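Local coordinates for protein ATP-dependent CLP protease, putative (Plasmodium falciparum, PDB 2F6I) that probably acts as a serine peptidase of the Clp family, cutting proteins into small peptides with the help of an ATP-dependent partner, at residues 129-134 and 180-186; 78-82 and 135-141. One frame throughout, in Å; residues are numbered along the deposited sequence.

Contact 1 (129-134 and 180-186)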
loop_
_atom_site.group_PDB
_atom_site.type_symbol
_atom_site.label_atom_id
_atom_site.label_comp_id
_atom_site.label_asym_id
_atom_site.label_seq_id
_atom_site.Cartn_x
_atom_site.Cartn_y
_atom_site.Cartn_z
ATOM N N CYS C 129 19.818 -22.377 -27.516
ATOM C CA CYS C 129 20.279 -21.284 -26.670
ATOM C C CYS C 129 20.394 -19.961 -27.431
ATOM O O CYS C 129 20.803 -19.928 -28.594
ATOM C CB CYS C 129 21.632 -21.638 -26.055
ATOM S SG CYS C 129 22.237 -20.422 -24.873
ATOM N N ARG C 130 20.022 -18.872 -26.771
ATOM C CA ARG C 130 20.111 -17.547 -27.370
ATOM C C ARG C 130 21.198 -16.803 -26.608
ATOM O O ARG C 130 21.137 -16.686 -25.385
ATOM C CB ARG C 130 18.773 -16.813 -27.256
ATOM C CG ARG C 130 17.612 -17.542 -27.927
ATOM C CD ARG C 130 17.814 -17.654 -29.432
ATOM N NE ARG C 130 17.593 -16.380 -30.110
ATOM C CZ ARG C 130 17.887 -16.147 -31.386
ATOM N NH1 ARG C 130 18.424 -17.102 -32.135
ATOM N NH2 ARG C 130 17.633 -14.958 -31.915
ATOM N N ILE C 131 22.195 -16.312 -27.337
ATOM C CA ILE C 131 23.324 -15.607 -26.740
ATOM C C ILE C 131 23.419 -14.163 -27.223
ATOM O O ILE C 131 23.273 -13.887 -28.414
ATOM C CB ILE C 131 24.638 -16.344 -27.079
ATOM C CG1 ILE C 131 24.537 -17.801 -26.622
ATOM C CG2 ILE C 131 25.814 -15.657 -26.419
ATOM C CD1 ILE C 131 25.697 -18.670 -27.056
ATOM N N MET C 132 23.666 -13.248 -26.290
ATOM C CA MET C 132 23.779 -11.827 -26.605
ATOM C C MET C 132 24.868 -11.176 -25.764
ATOM O O MET C 132 25.297 -11.726 -24.751
ATOM C CB MET C 132 22.449 -11.125 -26.339
ATOM C CG MET C 132 22.046 -11.145 -24.880
ATOM S SD MET C 132 20.299 -11.488 -24.675
ATOM C CE MET C 132 20.191 -13.020 -25.588
ATOM N N ILE C 133 25.302 -9.993 -26.178
ATOM C CA ILE C 133 26.353 -9.278 -25.468
ATOM C C ILE C 133 25.797 -8.230 -24.508
ATOM O O ILE C 133 26.347 -8.013 -23.428
ATOM C CB ILE C 133 27.305 -8.594 -26.468
ATOM C CG1 ILE C 133 27.861 -9.640 -27.438
ATOM C CG2 ILE C 133 28.433 -7.893 -25.722
ATOM C CD1 ILE C 133 28.720 -9.060 -28.539
ATOM N N HIS C 134 24.705 -7.587 -24.910
ATOM C CA HIS C 134 24.056 -6.552 -24.107
ATOM C C HIS C 134 23.483 -7.105 -22.799
ATOM O O HIS C 134 23.509 -8.313 -22.560
ATOM C CB HIS C 134 22.937 -5.908 -24.925
ATOM C CG HIS C 134 21.867 -6.870 -25.342
ATOM N ND1 HIS C 134 20.689 -7.024 -24.644
ATOM C CD2 HIS C 134 21.813 -7.753 -26.367
ATOM C CE1 HIS C 134 19.955 -7.959 -25.220
ATOM N NE2 HIS C 134 20.615 -8.418 -26.269
ATOM N N SER C 180 26.883 -5.042 -29.148
ATOM C CA SER C 180 26.191 -4.892 -27.877
ATOM C C SER C 180 25.148 -3.777 -27.943
ATOM O O SER C 180 23.997 -3.963 -27.541
ATOM C CB SER C 180 27.188 -4.585 -26.759
ATOM O OG SER C 180 26.518 -4.432 -25.517
ATOM N N ASP C 181 25.557 -2.621 -28.459
ATOM C CA ASP C 181 24.664 -1.473 -28.560
ATOM C C ASP C 181 23.430 -1.706 -29.421
ATOM O O ASP C 181 22.443 -0.983 -29.295
ATOM C CB ASP C 181 25.418 -0.249 -29.092
ATOM C CG ASP C 181 26.539 0.194 -28.169
ATOM O OD1 ASP C 181 26.358 0.119 -26.933
ATOM O OD2 ASP C 181 27.592 0.629 -28.682
ATOM N N ARG C 182 23.473 -2.709 -30.293
ATOM C CA ARG C 182 22.330 -2.975 -31.154
ATOM C C ARG C 182 21.498 -4.181 -30.728
ATOM O O ARG C 182 20.739 -4.726 -31.527
ATOM C CB ARG C 182 22.788 -3.131 -32.614
ATOM C CG ARG C 182 23.656 -4.348 -32.912
ATOM C CD ARG C 182 24.256 -4.247 -34.316
ATOM N NE ARG C 182 24.966 -5.459 -34.724
ATOM C CZ ARG C 182 24.387 -6.516 -35.289
ATOM N NH1 ARG C 182 23.081 -6.517 -35.521
ATOM N NH2 ARG C 182 25.115 -7.575 -35.618
ATOM N N ASP C 183 21.625 -4.577 -29.464
ATOM C CA ASP C 183 20.878 -5.719 -28.931
ATOM C C ASP C 183 20.890 -6.879 -29.915
ATOM O O ASP C 183 19.845 -7.310 -30.401
ATOM C CB ASP C 183 19.427 -5.328 -28.634
ATOM C CG ASP C 183 19.318 -4.218 -27.610
ATOM O OD1 ASP C 183 19.989 -4.308 -26.560
ATOM O OD2 ASP C 183 18.553 -3.259 -27.849
ATOM N N TYR C 184 22.081 -7.386 -30.201
ATOM C CA TYR C 184 22.243 -8.480 -31.143
ATOM C C TYR C 184 22.102 -9.859 -30.488
ATOM O O TYR C 184 22.857 -10.208 -29.578
ATOM C CB TYR C 184 23.605 -8.328 -31.842
ATOM C CG TYR C 184 24.009 -9.453 -32.767
ATOM C CD1 TYR C 184 23.075 -10.087 -33.587
ATOM C CD2 TYR C 184 25.339 -9.861 -32.846
ATOM C CE1 TYR C 184 23.458 -11.104 -34.465
ATOM C CE2 TYR C 184 25.736 -10.872 -33.720
ATOM C CZ TYR C 184 24.791 -11.491 -34.526
ATOM O OH TYR C 184 25.182 -12.497 -35.385
ATOM N N TYR C 185 21.108 -10.618 -30.947
ATOM C CA TYR C 185 20.845 -11.972 -30.458
ATOM C C TYR C 185 21.434 -12.973 -31.440
ATOM O O TYR C 185 21.192 -12.882 -32.644
ATOM C CB TYR C 185 19.341 -12.245 -30.353
ATOM C CG TYR C 185 18.654 -11.601 -29.175
ATOM C CD1 TYR C 185 18.566 -10.212 -29.064
ATOM C CD2 TYR C 185 18.088 -12.382 -28.167
ATOM C CE1 TYR C 185 17.931 -9.619 -27.974
ATOM C CE2 TYR C 185 17.451 -11.799 -27.076
ATOM C CZ TYR C 185 17.377 -10.420 -26.986
ATOM O OH TYR C 185 16.755 -9.839 -25.906
ATOM N N MET C 186 22.197 -13.931 -30.929
ATOM C CA MET C 186 22.804 -14.948 -31.780
ATOM C C MET C 186 22.226 -16.316 -31.454
ATOM O O MET C 186 21.737 -16.540 -30.352
ATOM C CB MET C 186 24.319 -15.004 -31.553
ATOM C CG MET C 186 25.076 -13.753 -31.936
ATOM S SD MET C 186 26.800 -13.834 -31.400
ATOM C CE MET C 186 26.816 -12.621 -30.088
#
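His134, the predicted active-site histidine of this S14 peptidase domain, meets Asp183, which probably holds the place of the triad acid of ClpP relatives, just beyond a short antiparallel strand pairing. Ile131 and Met186 form its hydrogen-bonded pair: Met186 N donates to Ile131 O at 2.7 Å, in the carbonyl plane, and Ile131 N returns a bond to Met186 O at 3.1 Å. In this model His134 and Asp183 lack the hydrogen bond expected of a triad. Asp183 OD1 is 3.4 Å from His134 ND1, but it lies over a ring face with a poor angle for a hydrogen bond, and the carboxylate and ring planes stand 75° apart. Asp183 CB adds a CH-pi contact over the imidazole. With chi1 at 61°, His134 CG sits between its backbone N and carbonyl carbon, bringing the ring against Met132 CG on the face opposite OD1. At the ring edge, His134 NE2 lies 3.4 Å from Tyr185 CE1. Arg130 lays NH2 beside Tyr185 CB while its NE forms a salt bridge with Glu153 of a second subunit. Nearer the helix end, Ile133 CG2 packs on Ser180 CB at 3.7 Å. Met132 completes a Met-aromatic contact: SD stands over the Tyr185 face, 4.1 Å from the ring centroid, and the methyl CE presses 3.3 Å from CE2 of that ring.

Contact 2 (78-82 and 135-141)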
loop_
_atom_site.group_PDB
_atom_site.type_symbol
_atom_site.label_atom_id
_atom_site.label_comp_id
_atom_site.label_asym_id
_atom_site.label_seq_id
_atom_site.Cartn_x
_atom_site.Cartn_y
_atom_site.Cartn_z
ATOM N N PRO C 78 20.764 -14.249 -17.498
ATOM C CA PRO C 78 20.634 -12.978 -18.217
ATOM C C PRO C 78 21.724 -12.011 -17.776
ATOM O O PRO C 78 21.725 -10.842 -18.156
ATOM C CB PRO C 78 19.251 -12.500 -17.802
ATOM C CG PRO C 78 19.207 -12.921 -16.363
ATOM C CD PRO C 78 19.767 -14.337 -16.414
ATOM N N GLY C 79 22.652 -12.508 -16.969
ATOM C CA GLY C 79 23.723 -11.665 -16.480
ATOM C C GLY C 79 23.284 -10.948 -15.218
ATOM O O GLY C 79 22.512 -11.491 -14.430
ATOM N N GLY C 80 23.772 -9.727 -15.027
ATOM C CA GLY C 80 23.410 -8.963 -13.849
ATOM C C GLY C 80 24.423 -7.880 -13.521
ATOM O O GLY C 80 24.553 -6.895 -14.249
ATOM N N SER C 81 25.144 -8.068 -12.422
ATOM C CA SER C 81 26.155 -7.113 -11.980
ATOM C C SER C 81 27.498 -7.385 -12.659
ATOM O O SER C 81 27.995 -8.511 -12.634
ATOM C CB SER C 81 26.323 -7.204 -10.462
ATOM O OG SER C 81 27.449 -6.465 -10.029
ATOM N N ILE C 82 28.081 -6.356 -13.268
ATOM C CA ILE C 82 29.362 -6.521 -13.938
ATOM C C ILE C 82 30.501 -6.676 -12.932
ATOM O O ILE C 82 31.456 -7.410 -13.191
ATOM C CB ILE C 82 29.647 -5.344 -14.900
ATOM C CG1 ILE C 82 28.663 -5.400 -16.074
ATOM C CG2 ILE C 82 31.076 -5.419 -15.417
ATOM C CD1 ILE C 82 28.901 -4.359 -17.147
ATOM N N GLN C 135 22.968 -6.212 -21.956
ATOM C CA GLN C 135 22.381 -6.607 -20.676
ATOM C C GLN C 135 20.859 -6.463 -20.727
ATOM O O GLN C 135 20.331 -5.353 -20.665
ATOM C CB GLN C 135 22.937 -5.741 -19.541
ATOM C CG GLN C 135 24.457 -5.674 -19.487
ATOM C CD GLN C 135 24.970 -4.924 -18.269
ATOM O OE1 GLN C 135 24.908 -5.424 -17.143
ATOM N NE2 GLN C 135 25.473 -3.712 -18.488
ATOM N N PRO C 136 20.136 -7.590 -20.843
ATOM C CA PRO C 136 18.669 -7.590 -20.903
ATOM C C PRO C 136 17.968 -7.142 -19.615
ATOM O O PRO C 136 16.809 -6.718 -19.654
ATOM C CB PRO C 136 18.344 -9.034 -21.280
ATOM C CG PRO C 136 19.461 -9.802 -20.650
ATOM C CD PRO C 136 20.663 -8.957 -20.990
ATOM N N LEU C 137 18.663 -7.239 -18.483
ATOM C CA LEU C 137 18.094 -6.829 -17.199
ATOM C C LEU C 137 18.365 -5.352 -16.940
ATOM O O LEU C 137 17.847 -4.774 -15.983
ATOM C CB LEU C 137 18.693 -7.644 -16.047
ATOM C CG LEU C 137 18.412 -9.143 -15.951
ATOM C CD1 LEU C 137 19.089 -9.689 -14.700
ATOM C CD2 LEU C 137 16.911 -9.398 -15.900
ATOM N N GLY C 138 19.185 -4.749 -17.794
ATOM C CA GLY C 138 19.516 -3.347 -17.634
ATOM C C GLY C 138 20.908 -3.155 -17.066
ATOM O O GLY C 138 21.380 -3.962 -16.263
ATOM N N ASN C 139 21.564 -2.078 -17.487
ATOM C CA ASN C 139 22.912 -1.760 -17.031
ATOM C C ASN C 139 22.891 -1.110 -15.648
ATOM O O ASN C 139 23.933 -0.954 -15.007
ATOM C CB ASN C 139 23.586 -0.813 -18.027
ATOM C CG ASN C 139 22.817 0.486 -18.208
ATOM O OD1 ASN C 139 21.669 0.487 -18.658
ATOM N ND2 ASN C 139 23.446 1.600 -17.851
ATOM N N ALA C 140 21.697 -0.737 -15.194
ATOM C CA ALA C 140 21.527 -0.096 -13.895
ATOM C C ALA C 140 21.219 -1.105 -12.793
ATOM O O ALA C 140 20.809 -0.726 -11.695
ATOM C CB ALA C 140 20.409 0.939 -13.976
ATOM N N PHE C 141 21.429 -2.386 -13.089
ATOM C CA PHE C 141 21.162 -3.471 -12.147
ATOM C C PHE C 141 21.477 -3.125 -10.686
ATOM O O PHE C 141 20.810 -3.613 -9.768
ATOM C CB PHE C 141 21.943 -4.720 -12.556
ATOM C CG PHE C 141 21.304 -6.004 -12.110
ATOM C CD1 PHE C 141 22.025 -6.940 -11.371
ATOM C CD2 PHE C 141 19.978 -6.281 -12.436
ATOM C CE1 PHE C 141 21.433 -8.134 -10.962
ATOM C CE2 PHE C 141 19.377 -7.473 -12.032
ATOM C CZ PHE C 141 20.107 -8.400 -11.294
#
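Pro78 and Leu137 begin the apolar part of this contact, in which the Pro-Gly-Gly loop, probably a contributor to the oxyanion hole as in other ClpP proteases, faces the chain that follows the predicted active-site histidine. Pro78 CG lies 3.6 Å from Leu137 CD1, and Pro78 CB lies 3.9 Å from Pro136 CG, so the first proline fits against two consecutive residues of the type I turn from Gln135 to Gly138. That turn is closed by the bond from Gly138 N to Gln135 O. The aromatic part is a CH-pi contact: Gly80 CA stands over the Phe141 ring, 3.9 Å from its centroid and 29° off the normal. A chi1 of -153° swings the phenyl group roughly away from its own backbone N, and CD1 of Phe141 comes 3.4 Å from Gly80 C. At Gly80, the backbone angles by themselves call for glycine, and Phe141 CE1 lies close to where a CB would sit. Where the loop turns into helix 82-94, Ser81 is the N-cap and its OG accepts from Glu84 N. The end of the Gln135 side chain lies beside Ile82 CD1, and Ile82 packs on Leu157 and Leu161 of helix 151-169, while strand 71-77 delivers the loop from the parallel sheet.

Overall arrangement
From the N terminus, after strand 41-44 and helix 50-66, the chain runs along strand 71-77 into 78-82, enters helix 82-94, and passes through strands 99-104 and 106-107, helix 109-116 and strand 123-125 before reaching 129-134. There the sequence runs without a break into 135-141, which turns back on 78-82 and closes contact 2 over 52 intervening residues. Helices 151-169 and 173-181 then carry it to 180-186, where contact 1 closes a second loop of 45 residues. Because the segments alternate, the loops cross. The peptide link from His134 to Gln135 joins them; contact 1 ties down the mixed sheet and contact 2 the glycine-rich loop, with the contact centres about 13 Å apart.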